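Local coordinates for NTF2 domain-containing protein (Chaetomium thermophilum, PDB 4X2H) that is of unknown function but has an NTF2 domain, a fold found in nuclear transport factors, so a role in transport is possible, at residues Val12-Arg17 with Val25-Val30; Gln107-Gln112 with Val161-Gly166. All blocks are in the same frame, centred on the assembly; numbering follows the deposited sequence.

Overall arrangement
Both contacts belong to a single NTF2-like chain and come in series: interaction 1 (12-17 with 25-30) closes before interaction 2 (107-112 with 161-166) opens. Their centres are about 22 Å apart and their nearest atoms about 8 Å, without touching. Interaction 1 lies about 4 Å from the centre of the chain, where helix 3-20 meets the loop that follows it. Interaction 2 lies about 22 Å from that centre and joins the connection between strands 83-96 and 122-135 to the one between strands 145-157 and 173-182. These four strands belong to one mixed sheet, so one contact is local core packing and the other joins a short helix to a loop turn distant in sequence, far from the centre of the chain.

Interaction 1: Val12-Arg17 with Val25-Val30; sequences VEWYYR and VASGYV
The carbonyl oxygen of V25 meets the indole of W14 near the ring plane, at its edge, with V25 O 3.7 Å from W14 CH2. The same oxygen accepts the backbone hydrogen bond from G28 N at 2.9 Å and lies in plane at the edge of the Y29 ring. One carbonyl oxygen thus takes the turn's hydrogen bond and also borders the rims of two aromatic rings. The far end of the indole then runs obliquely past the turn, and W14 CH2 comes 3.7 Å from G28 CA. Because G28 carries no side chain, the six-membered ring can come close to its backbone, where a CB would collide with it. S27 adds a peripheral touch, also oblique, with its OG 3.7 Å from W14 CZ2.

Y15 receives V25 over one face. The methyl V25 CG1 sits 4.3 Å from the centroid of the Y15 ring and 27° off its normal, a CH-pi contact, while V25 CB lies 3.8 Å from Y15 CE1. CG1 also approaches the helix itself, 3.7 Å from Y15 O. With CG of Y15 trans to the backbone nitrogen (chi1 -179°), the phenol extends from the helix so that its end reaches the loop. At that end the hydroxyls Y15 OH and Y29 OH are 3.7 Å apart and make no hydrogen bond to each other: W59 NE1 bonds Y15 OH, and H178 ND1 pairs with Y29 OH. Both hydroxyls of these buried rings are therefore satisfied by separate partners.

F153, from strand 145-157, stacks edge-to-face with Y15, and W59 of helix 56-66 also touches V25 and Y29. Such an aromatic core, with the N-terminal helix packed between a bent mixed sheet and the following loop and helices, is characteristic of the cone-shaped NTF2-like alpha+beta fold.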
ATOM      1  N   VAL B  12      10.036  -4.442   6.172  1.00 11.09           N
ATOM      2  CA  VAL B  12       8.942  -5.232   6.728  1.00 14.03           C
ATOM      3  C   VAL B  12       9.459  -6.133   7.843  1.00 15.24           C
ATOM      4  O   VAL B  12       8.840  -6.251   8.902  1.00 18.95           O
ATOM      5  CB  VAL B  12       8.251  -6.081   5.637  1.00 11.68           C
ATOM      6  CG1 VAL B  12       7.292  -7.104   6.259  1.00 10.42           C
ATOM      7  CG2 VAL B  12       7.498  -5.184   4.670  1.00 13.48           C
ATOM      8  N   GLU B  13      10.604  -6.764   7.607  1.00 15.28           N
ATOM      9  CA  GLU B  13      11.181  -7.660   8.596  1.00 19.99           C
ATOM     10  C   GLU B  13      11.515  -6.878   9.861  1.00 19.27           C
ATOM     11  O   GLU B  13      11.258  -7.340  10.966  1.00 17.69           O
ATOM     12  CB  GLU B  13      12.428  -8.350   8.038  1.00 30.89           C
ATOM     13  CG  GLU B  13      12.942  -9.501   8.892  1.00 48.07           C
ATOM     14  CD  GLU B  13      14.104 -10.237   8.246  1.00 65.70           C
ATOM     15  OE1 GLU B  13      14.199 -10.227   6.999  1.00 72.65           O
ATOM     16  OE2 GLU B  13      14.922 -10.826   8.983  1.00 71.35           O
ATOM     17  N   TRP B  14      12.061  -5.678   9.693  1.00 15.62           N
ATOM     18  CA  TRP B  14      12.438  -4.853  10.836  1.00 15.04           C
ATOM     19  C   TRP B  14      11.219  -4.366  11.615  1.00 14.49           C
ATOM     20  O   TRP B  14      11.141  -4.533  12.828  1.00 15.78           O
ATOM     21  CB  TRP B  14      13.262  -3.641  10.390  1.00 14.10           C
ATOM     22  CG  TRP B  14      13.488  -2.679  11.521  1.00 16.74           C
ATOM     23  CD1 TRP B  14      14.410  -2.795  12.516  1.00 18.61           C
ATOM     24  CD2 TRP B  14      12.767  -1.468  11.781  1.00 15.67           C
ATOM     25  NE1 TRP B  14      14.306  -1.736  13.384  1.00 18.10           N
ATOM     26  CE2 TRP B  14      13.305  -0.906  12.954  1.00 14.23           C
ATOM     27  CE3 TRP B  14      11.710  -0.811  11.142  1.00 20.38           C
ATOM     28  CZ2 TRP B  14      12.830   0.281  13.499  1.00 17.20           C
ATOM     29  CZ3 TRP B  14      11.238   0.374  11.685  1.00 17.10           C
ATOM     30  CH2 TRP B  14      11.796   0.905  12.854  1.00 16.66           C
ATOM     31  N   TYR B  15      10.279  -3.759  10.900  1.00 16.30           N
ATOM     32  CA  TYR B  15       9.139  -3.081  11.505  1.00 11.56           C
ATOM     33  C   TYR B  15       8.289  -4.014  12.378  1.00 10.50           C
ATOM     34  O   TYR B  15       8.016  -3.724  13.543  1.00 10.93           O
ATOM     35  CB  TYR B  15       8.282  -2.454  10.399  1.00 12.06           C
ATOM     36  CG  TYR B  15       7.072  -1.708  10.902  1.00 13.53           C
ATOM     37  CD1 TYR B  15       7.145  -0.359  11.227  1.00 12.64           C
ATOM     38  CD2 TYR B  15       5.852  -2.350  11.051  1.00 13.76           C
ATOM     39  CE1 TYR B  15       6.036   0.324  11.693  1.00 14.94           C
ATOM     40  CE2 TYR B  15       4.742  -1.676  11.509  1.00 18.13           C
ATOM     41  CZ  TYR B  15       4.838  -0.342  11.834  1.00 18.94           C
ATOM     42  OH  TYR B  15       3.725   0.325  12.292  1.00 20.81           O
ATOM     43  N   TYR B  16       7.882  -5.143  11.825  1.00 10.78           N
ATOM     44  CA  TYR B  16       7.012  -6.044  12.570  1.00 12.09           C
ATOM     45  C   TYR B  16       7.785  -6.848  13.617  1.00 12.35           C
ATOM     46  O   TYR B  16       7.200  -7.328  14.583  1.00 17.36           O
ATOM     47  CB  TYR B  16       6.255  -6.941  11.589  1.00 15.90           C
ATOM     48  CG  TYR B  16       5.318  -6.117  10.725  1.00 13.92           C
ATOM     49  CD1 TYR B  16       4.088  -5.692  11.209  1.00 13.81           C
ATOM     50  CD2 TYR B  16       5.688  -5.720   9.447  1.00 16.48           C
ATOM     51  CE1 TYR B  16       3.241  -4.918  10.432  1.00 12.76           C
ATOM     52  CE2 TYR B  16       4.856  -4.946   8.669  1.00 15.66           C
ATOM     53  CZ  TYR B  16       3.635  -4.547   9.161  1.00 12.85           C
ATOM     54  OH  TYR B  16       2.813  -3.770   8.375  1.00 14.58           O
ATOM     55  N   ARG B  17       9.102  -6.959  13.461  1.00 16.34           N
ATOM     56  CA  ARG B  17       9.919  -7.575  14.504  1.00 14.09           C
ATOM     57  C   ARG B  17       9.945  -6.675  15.743  1.00 15.22           C
ATOM     58  O   ARG B  17       9.875  -7.164  16.869  1.00 13.70           O
ATOM     59  CB  ARG B  17      11.344  -7.842  14.009  1.00 17.33           C
ATOM     60  CG  ARG B  17      12.194  -8.671  14.969  1.00 25.30           C
ATOM     61  CD  ARG B  17      13.684  -8.529  14.682  1.00 37.15           C
ATOM     62  NE  ARG B  17      13.967  -8.434  13.249  1.00 46.36           N
ATOM     63  CZ  ARG B  17      14.768  -7.531  12.683  1.00 50.95           C
ATOM     64  NH1 ARG B  17      15.398  -6.618  13.414  1.00 52.03           N
ATOM     65  NH2 ARG B  17      14.944  -7.541  11.369  1.00 50.63           N
ATOM     66  N   VAL B  25       8.961   1.647  17.115  1.00 17.61           N
ATOM     67  CA  VAL B  25       9.186   1.784  15.676  1.00 18.13           C
ATOM     68  C   VAL B  25       9.343   3.246  15.253  1.00 15.82           C
ATOM     69  O   VAL B  25       9.495   3.531  14.070  1.00 13.80           O
ATOM     70  CB  VAL B  25       8.038   1.147  14.856  1.00 15.08           C
ATOM     71  CG1 VAL B  25       8.026  -0.363  15.040  1.00 19.39           C
ATOM     72  CG2 VAL B  25       6.689   1.748  15.235  1.00 16.73           C
ATOM     73  N   ALA B  26       9.326   4.165  16.216  1.00 17.29           N
ATOM     74  CA  ALA B  26       9.367   5.597  15.910  1.00 16.46           C
ATOM     75  C   ALA B  26      10.623   5.998  15.130  1.00 17.06           C
ATOM     76  O   ALA B  26      10.600   6.951  14.345  1.00 16.20           O
ATOM     77  CB  ALA B  26       9.269   6.408  17.193  1.00 18.98           C
ATOM     78  N   SER B  27      11.715   5.273  15.339  1.00 15.55           N
ATOM     79  CA  SER B  27      12.966   5.582  14.656  1.00 16.04           C
ATOM     80  C   SER B  27      12.879   5.287  13.157  1.00 15.52           C
ATOM     81  O   SER B  27      13.748   5.702  12.386  1.00 16.47           O
ATOM     82  CB  SER B  27      14.125   4.799  15.273  1.00 18.82           C
ATOM     83  OG  SER B  27      14.060   3.429  14.923  1.00 19.78           O
ATOM     84  N   GLY B  28      11.828   4.582  12.748  1.00 16.11           N
ATOM     85  CA  GLY B  28      11.627   4.251  11.346  1.00 14.36           C
ATOM     86  C   GLY B  28      10.866   5.313  10.566  1.00 10.84           C
ATOM     87  O   GLY B  28      10.623   5.149   9.371  1.00 10.59           O
ATOM     88  N   TYR B  29      10.490   6.398  11.240  1.00 14.85           N
ATOM     89  CA  TYR B  29       9.726   7.485  10.617  1.00  8.82           C
ATOM     90  C   TYR B  29      10.604   8.694  10.315  1.00 13.06           C
ATOM     91  O   TYR B  29      11.674   8.853  10.903  1.00 15.27           O
ATOM     92  CB  TYR B  29       8.570   7.901  11.521  1.00 13.53           C
ATOM     93  CG  TYR B  29       7.507   6.841  11.663  1.00 12.72           C
ATOM     94  CD1 TYR B  29       7.709   5.736  12.481  1.00 12.96           C
ATOM     95  CD2 TYR B  29       6.305   6.938  10.976  1.00 10.89           C
ATOM     96  CE1 TYR B  29       6.747   4.767  12.617  1.00 14.16           C
ATOM     97  CE2 TYR B  29       5.329   5.962  11.110  1.00 10.84           C
ATOM     98  CZ  TYR B  29       5.564   4.879  11.927  1.00 14.04           C
ATOM     99  OH  TYR B  29       4.610   3.907  12.069  1.00 13.95           O
ATOM    100  N   VAL B  30      10.144   9.559   9.410  1.00 12.77           N
ATOM    101  CA  VAL B  30      10.935  10.717   9.000  1.00 13.45           C
ATOM    102  C   VAL B  30      11.099  11.747  10.117  1.00 13.59           C
ATOM    103  O   VAL B  30      12.060  12.510  10.108  1.00 14.51           O
ATOM    104  CB  VAL B  30      10.319  11.434   7.774  1.00 13.50           C
ATOM    105  CG1 VAL B  30      10.399  10.546   6.531  1.00 16.01           C
ATOM    106  CG2 VAL B  30       8.886  11.897   8.069  1.00 14.15           C
TER

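Interaction 2: Gln107-Gln112 with Val161-Gly166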
ATOM      1  N   GLN B 107      23.416  16.761  -2.780  1.00 19.09           N
ATOM      2  CA  GLN B 107      23.642  16.948  -4.202  1.00 16.05           C
ATOM      3  C   GLN B 107      24.356  15.749  -4.815  1.00 15.75           C
ATOM      4  O   GLN B 107      24.045  15.339  -5.934  1.00 17.63           O
ATOM      5  CB  GLN B 107      24.459  18.216  -4.440  1.00 16.07           C
ATOM      6  CG  GLN B 107      24.658  18.549  -5.895  1.00 20.73           C
ATOM      7  CD  GLN B 107      25.556  19.754  -6.079  1.00 19.23           C
ATOM      8  OE1 GLN B 107      25.931  20.412  -5.110  1.00 15.38           O
ATOM      9  NE2 GLN B 107      25.908  20.047  -7.325  1.00 23.73           N
ATOM     10  N   ARG B 108      25.306  15.189  -4.071  1.00 15.50           N
ATOM     11  CA  ARG B 108      26.120  14.083  -4.563  1.00 20.08           C
ATOM     12  C   ARG B 108      25.270  12.853  -4.871  1.00 19.43           C
ATOM     13  O   ARG B 108      25.594  12.076  -5.769  1.00 18.38           O
ATOM     14  CB  ARG B 108      27.206  13.724  -3.542  1.00 19.28           C
ATOM     15  CG  ARG B 108      26.657  13.197  -2.226  1.00 23.15           C
ATOM     16  CD  ARG B 108      27.748  12.920  -1.206  1.00 29.22           C
ATOM     17  NE  ARG B 108      27.174  12.545   0.086  1.00 37.43           N
ATOM     18  CZ  ARG B 108      26.867  13.403   1.058  1.00 39.95           C
ATOM     19  NH1 ARG B 108      27.089  14.704   0.907  1.00 35.96           N
ATOM     20  NH2 ARG B 108      26.336  12.955   2.192  1.00 41.88           N
ATOM     21  N   MET B 109      24.179  12.682  -4.130  1.00 17.08           N
ATOM     22  CA  MET B 109      23.314  11.522  -4.318  1.00 22.32           C
ATOM     23  C   MET B 109      22.501  11.655  -5.596  1.00 21.98           C
ATOM     24  O   MET B 109      22.146  10.656  -6.221  1.00 22.38           O
ATOM     25  CB  MET B 109      22.385  11.345  -3.117  1.00 20.05           C
ATOM     26  CG  MET B 109      23.092  10.842  -1.869  1.00 20.58           C
ATOM     27  SD  MET B 109      23.762   9.181  -2.081  1.00 30.25           S
ATOM     28  CE  MET B 109      22.254   8.210  -2.127  1.00 31.66           C
ATOM     29  N   ILE B 110      22.207  12.892  -5.984  1.00 20.86           N
ATOM     30  CA  ILE B 110      21.498  13.141  -7.229  1.00 21.79           C
ATOM     31  C   ILE B 110      22.437  12.915  -8.410  1.00 25.76           C
ATOM     32  O   ILE B 110      22.059  12.276  -9.391  1.00 25.28           O
ATOM     33  CB  ILE B 110      20.915  14.568  -7.268  1.00 24.02           C
ATOM     34  CG1 ILE B 110      19.831  14.707  -6.191  1.00 23.76           C
ATOM     35  CG2 ILE B 110      20.335  14.882  -8.650  1.00 25.94           C
ATOM     36  CD1 ILE B 110      19.274  16.105  -6.032  1.00 27.13           C
ATOM     37  N   GLU B 111      23.659  13.431  -8.308  1.00 25.40           N
ATOM     38  CA  GLU B 111      24.641  13.278  -9.377  1.00 29.53           C
ATOM     39  C   GLU B 111      25.048  11.820  -9.581  1.00 27.70           C
ATOM     40  O   GLU B 111      25.173  11.361 -10.717  1.00 31.46           O
ATOM     41  CB  GLU B 111      25.893  14.116  -9.090  1.00 33.59           C
ATOM     42  CG  GLU B 111      26.922  14.079 -10.220  1.00 40.01           C
ATOM     43  CD  GLU B 111      28.190  14.857  -9.907  1.00 43.40           C
ATOM     44  OE1 GLU B 111      28.881  14.512  -8.923  1.00 40.95           O
ATOM     45  OE2 GLU B 111      28.497  15.815 -10.650  1.00 46.28           O
ATOM     46  N   GLN B 112      25.257  11.094  -8.487  1.00 26.34           N
ATOM     47  CA  GLN B 112      25.811   9.742  -8.565  1.00 32.92           C
ATOM     48  C   GLN B 112      24.778   8.664  -8.863  1.00 29.54           C
ATOM     49  O   GLN B 112      25.125   7.597  -9.371  1.00 27.78           O
ATOM     50  CB  GLN B 112      26.531   9.389  -7.264  1.00 43.72           C
ATOM     51  CG  GLN B 112      27.970   9.861  -7.233  1.00 56.85           C
ATOM     52  CD  GLN B 112      28.374  10.422  -5.889  1.00 67.55           C
ATOM     53  OE1 GLN B 112      28.092   9.835  -4.844  1.00 70.05           O
ATOM     54  NE2 GLN B 112      29.036  11.571  -5.909  1.00 72.99           N
ATOM     55  N   VAL B 161      21.885   7.668   6.119  1.00 18.83           N
ATOM     56  CA  VAL B 161      22.326   6.279   6.235  1.00 19.65           C
ATOM     57  C   VAL B 161      22.739   5.702   4.882  1.00 20.99           C
ATOM     58  O   VAL B 161      23.738   4.990   4.789  1.00 22.44           O
ATOM     59  CB  VAL B 161      21.215   5.394   6.861  1.00 19.12           C
ATOM     60  CG1 VAL B 161      21.554   3.909   6.746  1.00 20.60           C
ATOM     61  CG2 VAL B 161      21.012   5.771   8.316  1.00 21.04           C
ATOM     62  N   LEU B 162      21.973   6.005   3.839  1.00 19.96           N
ATOM     63  CA  LEU B 162      22.271   5.492   2.501  1.00 22.99           C
ATOM     64  C   LEU B 162      23.677   5.865   2.050  1.00 28.51           C
ATOM     65  O   LEU B 162      24.002   7.043   1.905  1.00 28.79           O
ATOM     66  CB  LEU B 162      21.253   6.013   1.484  1.00 20.57           C
ATOM     67  CG  LEU B 162      19.888   5.326   1.495  1.00 22.01           C
ATOM     68  CD1 LEU B 162      18.914   6.081   0.614  1.00 18.46           C
ATOM     69  CD2 LEU B 162      20.005   3.879   1.034  1.00 23.84           C
ATOM     70  N   GLU B 163      24.498   4.842   1.829  1.00 34.96           N
ATOM     71  CA  GLU B 163      25.886   5.012   1.400  1.00 43.86           C
ATOM     72  C   GLU B 163      26.684   5.892   2.362  1.00 44.27           C
ATOM     73  O   GLU B 163      27.645   6.556   1.972  1.00 46.64           O
ATOM     74  CB  GLU B 163      25.927   5.577  -0.021  1.00 50.54           C
ATOM     75  CG  GLU B 163      25.747   4.498  -1.078  1.00 55.25           C
ATOM     76  CD  GLU B 163      25.022   4.990  -2.308  1.00 57.91           C
ATOM     77  OE1 GLU B 163      24.433   4.150  -3.023  1.00 57.99           O
ATOM     78  OE2 GLU B 163      25.041   6.212  -2.566  1.00 59.22           O
ATOM     79  N   LYS B 164      26.280   5.879   3.627  1.00 42.59           N
ATOM     80  CA  LYS B 164      27.053   6.510   4.686  1.00 42.46           C
ATOM     81  C   LYS B 164      28.126   5.523   5.139  1.00 43.11           C
ATOM     82  O   LYS B 164      27.804   4.509   5.758  1.00 37.87           O
ATOM     83  CB  LYS B 164      26.151   6.905   5.859  1.00 43.57           C
ATOM     84  CG  LYS B 164      26.864   7.608   7.015  1.00 46.79           C
ATOM     85  CD  LYS B 164      27.514   8.927   6.601  1.00 50.60           C
ATOM     86  CE  LYS B 164      26.501   9.957   6.110  1.00 52.91           C
ATOM     87  NZ  LYS B 164      25.543  10.373   7.172  1.00 54.22           N
ATOM     88  N   PRO B 165      29.404   5.801   4.821  1.00 47.04           N
ATOM     89  CA  PRO B 165      30.427   4.815   5.184  1.00 47.22           C
ATOM     90  C   PRO B 165      30.528   4.598   6.690  1.00 44.99           C
ATOM     91  O   PRO B 165      30.617   5.562   7.451  1.00 43.57           O
ATOM     92  CB  PRO B 165      31.718   5.425   4.630  1.00 49.05           C
ATOM     93  CG  PRO B 165      31.454   6.878   4.567  1.00 50.49           C
ATOM     94  CD  PRO B 165      29.998   7.012   4.227  1.00 49.37           C
ATOM     95  N   GLY B 166      30.495   3.335   7.102  1.00 45.79           N
ATOM     96  CA  GLY B 166      30.593   2.972   8.505  1.00 46.09           C
ATOM     97  C   GLY B 166      29.233   2.790   9.155  1.00 44.68           C
ATOM     98  O   GLY B 166      29.140   2.290  10.276  1.00 41.05           O
TER
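M109 and E163 make the closest approach of this contact, a sulfur-carboxylate one: M109 SD lies 3.3 Å from E163 OE2, and the terminal methyl M109 CE is 3.5 Å from the same oxygen. The thioether bends at both of its outer torsions (chi2 -65°, chi3 -70°), which brings SD and CE up to OE2, the two side chains crossing at a slant. No hydrogen bond joins the two segments. The carboxylate oxygen OE2 is instead hydrogen-bonded to H113 NE2, just past the helix, so one atom meets both the thioether and the imidazole.

The apolar part is slight, with M109 CE 4.3 Å from L162 CB.

Among charged groups, R108 NH2 and K164 NZ stay 5.7 Å apart, and K164 NZ is hydrogen-bonded to D160 O.

Backbone geometry presents E163 to the helix: V161 to K164 form a type II beta turn, closed by K164 N to V161 O at 2.9 Å, and E163 takes the third position with a positive phi of 56°.

Around this pair, M109 also touches V119 and L162 touches K172. Helix 107-112 lies between strands 83-96 and 122-135 in the chain, and the turn belongs to the loop connecting strands 145-157 and 173-182.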